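Local structure of cyclic nucleotide-binding domain (CNMP-BD) protein (Geobacter metallireducens, 3MDP) at residues A47-F61 with T74-S88. The protein carries a cyclic nucleotide-binding domain of double-stranded beta-helix fold and may act as a DNA-binding transcription factor. Numbering follows the deposited sequence. Where two conformers were deposited one is given.
Sequences ADNLMLLLEGGVELF and TVCSVVPGAIFGVSS
Residues 51-53 pair antiparallel with 81-84, and 58-61 with 74-78, the second pairing running at 154° and interrupted by a classic beta bulge where Leu60 O accepts from both Val75 N (2.7 Å) and Cys76 N (3.3 Å). Between the two pairings both segments turn from one sheet of the double-stranded beta-helix into the other, and the Phe84 ring lies between the sheets, touching Met51 and Leu53 of one and Val58 and Leu60 of the other. Met51 CB sits over one face, 3.9 Å from the Phe84 ring centroid, and Val58 CG1 over the opposite face. The selenium of Met51, a selenomethionine, approaches the ring obliquely, while Leu53 CB meets the edge at Phe84 CE1 (4.0 Å). With CG lodged between backbone N and carbonyl carbon (chi1 65°), the ring of Phe84 swings back over Met51. Replacing Phe84 by an alanine would probably open a gap between the sheets and leave Met51 and Val58 without the ring they share. On the outer side, a water joins Glu59 OE2 (2.7 Å) to Ser77 OG. Beyond Phe84, Val86 N and Ser87 OG hydrogen-bond a succinate, probably from the crystallisation liquor, and Gly85 N does so weakly. Ala99 of strand 98-101 touches Phe84, Val58 and Leu60, strand 105-111 flanks 49-55, and Phe13 of helix 12-15 packs on Leu50 and Ile83.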
ATOM      1  N   ALA A  47     -11.129 -11.925  -1.156  1.00 12.82           N
ATOM      2  CA  ALA A  47     -11.287 -10.545  -1.588  1.00 12.30           C
ATOM      3  C   ALA A  47     -11.565 -10.492  -3.100  1.00 12.75           C
ATOM      4  O   ALA A  47     -10.661 -10.315  -3.890  1.00 17.37           O
ATOM      5  CB  ALA A  47     -10.048  -9.706  -1.218  1.00 10.72           C
ATOM      6  N   ASP A  48     -12.822 -10.687  -3.483  1.00 11.96           N
ATOM      7  CA  ASP A  48     -13.181 -10.743  -4.885  1.00 13.66           C
ATOM      8  C   ASP A  48     -13.780  -9.436  -5.425  1.00 14.52           C
ATOM      9  O   ASP A  48     -14.170  -9.386  -6.599  1.00 13.67           O
ATOM     10  CB  ASP A  48     -14.146 -11.923  -5.120  1.00 15.76           C
ATOM     11  CG  ASP A  48     -13.411 -13.265  -5.202  1.00 18.96           C
ATOM     12  OD1 ASP A  48     -12.210 -13.288  -5.537  1.00 19.28           O
ATOM     13  OD2 ASP A  48     -14.050 -14.285  -4.939  1.00 22.89           O
ATOM     14  N   ASN A  49     -13.815  -8.384  -4.596  1.00 14.52           N
ATOM     15  CA  ASN A  49     -14.402  -7.086  -4.968  1.00 15.23           C
ATOM     16  C   ASN A  49     -13.571  -5.913  -4.449  1.00 14.86           C
ATOM     17  O   ASN A  49     -13.312  -5.817  -3.240  1.00 14.14           O
ATOM     18  CB  ASN A  49     -15.817  -6.967  -4.412  1.00 15.97           C
ATOM     19  CG  ASN A  49     -16.738  -8.066  -4.922  1.00 20.88           C
ATOM     20  OD1 ASN A  49     -16.754  -9.171  -4.385  1.00 12.48           O
ATOM     21  ND2 ASN A  49     -17.487  -7.773  -5.983  1.00 17.01           N
ATOM     22  N   LEU A  50     -13.122  -5.058  -5.374  1.00 12.56           N
ATOM     23  CA  LEU A  50     -12.457  -3.815  -5.041  1.00 11.68           C
ATOM     24  C   LEU A  50     -13.530  -2.731  -5.240  1.00 11.76           C
ATOM     25  O   LEU A  50     -14.261  -2.754  -6.233  1.00 11.04           O
ATOM     26  CB  LEU A  50     -11.253  -3.601  -5.948  1.00 13.01           C
ATOM     27  CG  LEU A  50     -10.490  -2.297  -5.714  1.00 15.90           C
ATOM     28  CD1 LEU A  50      -9.787  -2.352  -4.366  1.00 16.74           C
ATOM     29  CD2 LEU A  50      -9.527  -2.021  -6.848  1.00 17.64           C
HETATM   30  N   MSE A  51     -13.671  -1.842  -4.274  0.70  9.49           N
HETATM   31  CA  MSE A  51     -14.720  -0.826  -4.355  0.70  9.64           C
HETATM   32  C   MSE A  51     -14.175   0.588  -4.299  0.70  8.81           C
HETATM   33  O   MSE A  51     -13.161   0.849  -3.653  0.70 10.07           O
HETATM   34  CB  MSE A  51     -15.770  -1.050  -3.270  0.70 10.38           C
HETATM   35  CG  MSE A  51     -16.635  -2.224  -3.610  0.70 13.66           C
HETATM   36 SE   MSE A  51     -17.678  -2.749  -2.096  0.53 12.35          SE
HETATM   37  CE  MSE A  51     -18.605  -4.309  -2.860  0.70 10.62           C
ATOM     38  N   LEU A  52     -14.820   1.471  -5.046  1.00 11.27           N
ATOM     39  CA  LEU A  52     -14.588   2.927  -4.994  1.00 12.51           C
ATOM     40  C   LEU A  52     -15.875   3.511  -4.400  1.00 11.28           C
ATOM     41  O   LEU A  52     -16.965   3.234  -4.891  1.00 10.17           O
ATOM     42  CB  LEU A  52     -14.353   3.525  -6.392  1.00 14.14           C
ATOM     43  CG  LEU A  52     -14.422   5.063  -6.470  1.00 17.43           C
ATOM     44  CD1 LEU A  52     -13.166   5.672  -5.864  1.00 16.56           C
ATOM     45  CD2 LEU A  52     -14.628   5.500  -7.934  1.00 15.39           C
ATOM     46  N   LEU A  53     -15.750   4.236  -3.303  1.00 11.02           N
ATOM     47  CA  LEU A  53     -16.905   4.852  -2.662  1.00 12.00           C
ATOM     48  C   LEU A  53     -17.312   6.108  -3.409  1.00 11.41           C
ATOM     49  O   LEU A  53     -16.539   7.045  -3.540  1.00 12.36           O
ATOM     50  CB  LEU A  53     -16.594   5.148  -1.202  1.00 13.45           C
ATOM     51  CG  LEU A  53     -17.749   5.635  -0.335  1.00 15.39           C
ATOM     52  CD1 LEU A  53     -18.948   4.659  -0.342  1.00 10.43           C
ATOM     53  CD2 LEU A  53     -17.229   5.918   1.070  1.00  9.12           C
ATOM     54  N   LEU A  54     -18.530   6.110  -3.919  1.00 11.83           N
ATOM     55  CA  LEU A  54     -19.062   7.265  -4.649  1.00 11.39           C
ATOM     56  C   LEU A  54     -19.865   8.202  -3.769  1.00 12.43           C
ATOM     57  O   LEU A  54     -19.822   9.422  -3.956  1.00 12.17           O
ATOM     58  CB  LEU A  54     -19.932   6.813  -5.801  1.00  9.24           C
ATOM     59  CG  LEU A  54     -19.274   5.945  -6.874  1.00  9.75           C
ATOM     60  CD1 LEU A  54     -20.323   5.434  -7.831  1.00 11.06           C
ATOM     61  CD2 LEU A  54     -18.173   6.751  -7.626  1.00 12.44           C
ATOM     62  N   GLU A  55     -20.602   7.632  -2.825  1.00 12.83           N
ATOM     63  CA  GLU A  55     -21.503   8.383  -1.985  1.00 14.08           C
ATOM     64  C   GLU A  55     -21.704   7.616  -0.688  1.00 13.22           C
ATOM     65  O   GLU A  55     -21.733   6.383  -0.692  1.00 12.74           O
ATOM     66  CB  GLU A  55     -22.853   8.568  -2.695  1.00 17.84           C
ATOM     67  CG  GLU A  55     -23.865   9.380  -1.901  1.00 25.34           C
ATOM     68  CD  GLU A  55     -25.266   9.247  -2.460  1.00 31.59           C
ATOM     69  OE1 GLU A  55     -25.392   8.946  -3.669  1.00 28.17           O
ATOM     70  OE2 GLU A  55     -26.231   9.428  -1.687  1.00 35.31           O
ATOM     71  N   GLY A  56     -21.813   8.367   0.413  1.00 11.84           N
ATOM     72  CA  GLY A  56     -22.060   7.823   1.733  1.00  9.90           C
ATOM     73  C   GLY A  56     -20.815   7.642   2.574  1.00 11.36           C
ATOM     74  O   GLY A  56     -19.867   8.440   2.514  1.00 10.40           O
ATOM     75  N   GLY A  57     -20.819   6.593   3.386  1.00 12.39           N
ATOM     76  CA  GLY A  57     -19.772   6.418   4.372  1.00 11.71           C
ATOM     77  C   GLY A  57     -19.610   4.939   4.638  1.00 11.30           C
ATOM     78  O   GLY A  57     -20.593   4.203   4.698  1.00 11.64           O
ATOM     79  N   VAL A  58     -18.364   4.525   4.836  0.50  9.74           N
ATOM     80  CA  VAL A  58     -18.040   3.147   5.155  0.50  9.32           C
ATOM     81  C   VAL A  58     -17.104   3.084   6.348  0.50 10.49           C
ATOM     82  O   VAL A  58     -16.177   3.898   6.485  0.50 10.20           O
ATOM     83  CB  VAL A  58     -17.431   2.415   3.946  0.50  8.21           C
ATOM     84  CG1 VAL A  58     -16.663   1.143   4.384  0.50  6.56           C
ATOM     85  CG2 VAL A  58     -18.525   2.072   2.928  0.50  8.47           C
ATOM     86  N   GLU A  59     -17.377   2.136   7.235  0.50 12.06           N
ATOM     87  CA  GLU A  59     -16.469   1.831   8.329  0.50 12.65           C
ATOM     88  C   GLU A  59     -15.789   0.485   8.097  0.50 12.78           C
ATOM     89  O   GLU A  59     -16.443  -0.513   7.759  0.50 10.57           O
ATOM     90  CB  GLU A  59     -17.216   1.830   9.660  0.50 13.86           C
ATOM     91  CG  GLU A  59     -17.363   3.226  10.250  0.50 15.58           C
ATOM     92  CD  GLU A  59     -17.899   3.225  11.665  0.50 17.69           C
ATOM     93  OE1 GLU A  59     -18.068   2.124  12.240  0.50 22.43           O
ATOM     94  OE2 GLU A  59     -18.146   4.326  12.196  0.50 11.95           O
ATOM     95  N   LEU A  60     -14.468   0.458   8.252  1.00 13.78           N
ATOM     96  CA  LEU A  60     -13.756  -0.794   8.215  1.00 14.08           C
ATOM     97  C   LEU A  60     -13.566  -1.155   9.664  1.00 14.64           C
ATOM     98  O   LEU A  60     -13.122  -0.322  10.466  1.00 11.43           O
ATOM     99  CB  LEU A  60     -12.422  -0.607   7.503  1.00 14.66           C
ATOM    100  CG  LEU A  60     -12.540  -0.091   6.074  1.00 17.58           C
ATOM    101  CD1 LEU A  60     -11.165  -0.043   5.452  1.00 17.41           C
ATOM    102  CD2 LEU A  60     -13.549  -0.980   5.231  1.00 11.78           C
ATOM    103  N   PHE A  61     -13.897  -2.394  10.010  1.00 15.57           N
ATOM    104  CA  PHE A  61     -13.907  -2.813  11.402  1.00 16.90           C
ATOM    105  C   PHE A  61     -13.613  -4.298  11.585  1.00 19.07           C
ATOM    106  O   PHE A  61     -13.623  -5.072  10.630  1.00 15.13           O
ATOM    107  CB  PHE A  61     -15.280  -2.491  11.997  1.00 16.95           C
ATOM    108  CG  PHE A  61     -16.395  -3.331  11.431  1.00 18.57           C
ATOM    109  CD1 PHE A  61     -16.954  -3.028  10.189  1.00 17.24           C
ATOM    110  CD2 PHE A  61     -16.875  -4.432  12.121  1.00 18.43           C
ATOM    111  CE1 PHE A  61     -17.975  -3.818   9.657  1.00 16.94           C
ATOM    112  CE2 PHE A  61     -17.900  -5.216  11.595  1.00 18.97           C
ATOM    113  CZ  PHE A  61     -18.446  -4.912  10.374  1.00 16.64           C
ATOM    114  N   THR A  74     -13.415  -0.293  15.384  1.00 40.65           N
ATOM    115  CA  THR A  74     -13.252   0.339  14.074  1.00 39.24           C
ATOM    116  C   THR A  74     -11.767   0.486  13.731  1.00 36.27           C
ATOM    117  O   THR A  74     -10.936   0.761  14.596  1.00 35.94           O
ATOM    118  CB  THR A  74     -13.972   1.720  13.968  1.00 39.48           C
ATOM    119  OG1 THR A  74     -15.328   1.525  13.525  1.00 41.89           O
ATOM    120  CG2 THR A  74     -13.267   2.633  12.965  1.00 39.39           C
ATOM    121  N   VAL A  75     -11.462   0.259  12.458  1.00 33.27           N
ATOM    122  CA  VAL A  75     -10.103   0.331  11.910  1.00 32.07           C
ATOM    123  C   VAL A  75      -9.896   1.666  11.181  1.00 29.65           C
ATOM    124  O   VAL A  75      -8.840   2.288  11.282  1.00 28.47           O
ATOM    125  CB  VAL A  75      -9.859  -0.854  10.903  1.00 32.02           C
ATOM    126  CG1 VAL A  75      -8.617  -0.619  10.010  1.00 33.84           C
ATOM    127  CG2 VAL A  75      -9.768  -2.193  11.660  1.00 35.46           C
ATOM    128  N   CYS A  76     -10.921   2.105  10.452  1.00 24.78           N
ATOM    129  CA  CYS A  76     -10.750   3.129   9.462  1.00 24.96           C
ATOM    130  C   CYS A  76     -12.154   3.581   8.949  1.00 21.27           C
ATOM    131  O   CYS A  76     -13.101   2.793   8.896  1.00 19.03           O
ATOM    132  CB  CYS A  76      -9.861   2.493   8.363  1.00 26.05           C
ATOM    133  SG  CYS A  76      -9.607   3.392   6.947  1.00 39.35           S
ATOM    134  N   SER A  77     -12.303   4.870   8.668  1.00 17.76           N
ATOM    135  CA  SER A  77     -13.513   5.389   8.030  1.00 19.44           C
ATOM    136  C   SER A  77     -13.201   5.833   6.610  1.00 19.34           C
ATOM    137  O   SER A  77     -12.195   6.524   6.383  1.00 19.50           O
ATOM    138  CB  SER A  77     -14.084   6.563   8.830  1.00 21.88           C
ATOM    139  OG  SER A  77     -14.814   6.070   9.941  1.00 22.03           O
ATOM    140  N   VAL A  78     -14.065   5.451   5.671  1.00 13.86           N
ATOM    141  CA  VAL A  78     -13.881   5.764   4.255  1.00 14.88           C
ATOM    142  C   VAL A  78     -14.910   6.813   3.825  1.00 14.44           C
ATOM    143  O   VAL A  78     -16.101   6.720   4.190  1.00 13.82           O
ATOM    144  CB  VAL A  78     -13.990   4.460   3.387  1.00 13.74           C
ATOM    145  CG1 VAL A  78     -13.641   4.707   1.933  1.00 14.50           C
ATOM    146  CG2 VAL A  78     -13.092   3.313   3.993  1.00 15.94           C
ATOM    147  N   VAL A  79     -14.449   7.813   3.068  1.00 14.25           N
ATOM    148  CA  VAL A  79     -15.310   8.868   2.512  1.00 15.00           C
ATOM    149  C   VAL A  79     -15.289   8.801   0.972  1.00 13.49           C
ATOM    150  O   VAL A  79     -14.407   8.152   0.367  1.00 12.15           O
ATOM    151  CB  VAL A  79     -14.877  10.313   2.990  1.00 16.56           C
ATOM    152  CG1 VAL A  79     -14.959  10.428   4.532  1.00 20.76           C
ATOM    153  CG2 VAL A  79     -13.478  10.694   2.459  1.00 15.65           C
ATOM    154  N   PRO A  80     -16.266   9.440   0.323  1.00 14.94           N
ATOM    155  CA  PRO A  80     -16.315   9.351  -1.136  1.00 13.81           C
ATOM    156  C   PRO A  80     -15.021   9.724  -1.825  1.00 12.76           C
ATOM    157  O   PRO A  80     -14.323  10.650  -1.393  1.00 13.84           O
ATOM    158  CB  PRO A  80     -17.429  10.333  -1.499  1.00 15.08           C
ATOM    159  CG  PRO A  80     -18.371  10.199  -0.347  1.00 15.18           C
ATOM    160  CD  PRO A  80     -17.455  10.140   0.850  1.00 15.34           C
ATOM    161  N   GLY A  81     -14.694   8.978  -2.877  1.00 13.40           N
ATOM    162  CA  GLY A  81     -13.516   9.224  -3.662  1.00 13.53           C
ATOM    163  C   GLY A  81     -12.379   8.292  -3.326  1.00 15.29           C
ATOM    164  O   GLY A  81     -11.396   8.245  -4.082  1.00 16.74           O
ATOM    165  N   ALA A  82     -12.522   7.553  -2.214  1.00 14.74           N
ATOM    166  CA  ALA A  82     -11.513   6.612  -1.733  1.00 14.96           C
ATOM    167  C   ALA A  82     -11.912   5.147  -2.001  1.00 15.32           C
ATOM    168  O   ALA A  82     -13.102   4.799  -2.043  1.00 14.33           O
ATOM    169  CB  ALA A  82     -11.268   6.833  -0.239  1.00 12.04           C
ATOM    170  N   ILE A  83     -10.901   4.300  -2.177  1.00 15.56           N
ATOM    171  CA  ILE A  83     -11.099   2.882  -2.389  1.00 15.52           C
ATOM    172  C   ILE A  83     -11.028   2.063  -1.109  1.00 14.17           C
ATOM    173  O   ILE A  83     -10.346   2.432  -0.115  1.00 15.20           O
ATOM    174  CB  ILE A  83     -10.116   2.296  -3.482  1.00 18.77           C
ATOM    175  CG1 ILE A  83      -8.659   2.322  -3.028  1.00 17.80           C
ATOM    176  CG2 ILE A  83     -10.265   3.072  -4.823  1.00 17.14           C
ATOM    177  CD1 ILE A  83      -7.769   1.366  -3.839  1.00 20.24           C
ATOM    178  N   PHE A  84     -11.700   0.923  -1.144  1.00 13.06           N
ATOM    179  CA  PHE A  84     -11.651  -0.053  -0.053  1.00 12.33           C
ATOM    180  C   PHE A  84     -11.858  -1.446  -0.631  1.00 13.64           C
ATOM    181  O   PHE A  84     -12.160  -1.583  -1.800  1.00 12.94           O
ATOM    182  CB  PHE A  84     -12.632   0.318   1.103  1.00 13.27           C
ATOM    183  CG  PHE A  84     -14.101   0.275   0.721  1.00 11.46           C
ATOM    184  CD1 PHE A  84     -14.678   1.298  -0.000  1.00 13.39           C
ATOM    185  CD2 PHE A  84     -14.902  -0.790   1.110  1.00 15.68           C
ATOM    186  CE1 PHE A  84     -16.041   1.247  -0.371  1.00 15.18           C
ATOM    187  CE2 PHE A  84     -16.246  -0.825   0.795  1.00 14.55           C
ATOM    188  CZ  PHE A  84     -16.823   0.201   0.058  1.00 11.03           C
ATOM    189  N   GLY A  85     -11.610  -2.479   0.164  1.00 13.26           N
ATOM    190  CA  GLY A  85     -11.432  -3.826  -0.391  1.00 14.69           C
ATOM    191  C   GLY A  85     -10.086  -4.020  -1.073  1.00 11.66           C
ATOM    192  O   GLY A  85      -9.965  -4.817  -2.004  1.00 12.56           O
ATOM    193  N   VAL A  86      -9.063  -3.319  -0.590  1.00 11.98           N
ATOM    194  CA  VAL A  86      -7.746  -3.288  -1.242  1.00 13.50           C
ATOM    195  C   VAL A  86      -7.047  -4.653  -1.287  1.00 12.51           C
ATOM    196  O   VAL A  86      -6.222  -4.908  -2.173  1.00 12.89           O
ATOM    197  CB  VAL A  86      -6.784  -2.237  -0.600  1.00 12.96           C
ATOM    198  CG1 VAL A  86      -7.309  -0.828  -0.827  1.00 14.38           C
ATOM    199  CG2 VAL A  86      -6.555  -2.514   0.918  1.00 13.14           C
ATOM    200  N   SER A  87      -7.376  -5.547  -0.361  1.00 11.96           N
ATOM    201  CA  SER A  87      -6.801  -6.913  -0.411  1.00 12.55           C
ATOM    202  C   SER A  87      -7.209  -7.723  -1.661  1.00 12.62           C
ATOM    203  O   SER A  87      -6.632  -8.775  -1.921  1.00 13.29           O
ATOM    204  CB  SER A  87      -7.121  -7.693   0.866  1.00 14.15           C
ATOM    205  OG  SER A  87      -6.378  -7.175   1.952  1.00 14.57           O
ATOM    206  N   SER A  88      -8.169  -7.229  -2.443  0.50 14.64           N
ATOM    207  CA  SER A  88      -8.405  -7.805  -3.775  0.50 14.69           C
ATOM    208  C   SER A  88      -7.145  -7.768  -4.657  0.50 14.19           C
ATOM    209  O   SER A  88      -7.019  -8.558  -5.604  0.50 14.43           O
ATOM    210  CB  SER A  88      -9.600  -7.132  -4.468  0.50 16.07           C
ATOM    211  OG  SER A  88      -9.513  -5.726  -4.426  0.50 18.98           O
TER
HETATM  212  O   HOH W   1     -17.368   6.219  10.486  1.00 21.87           O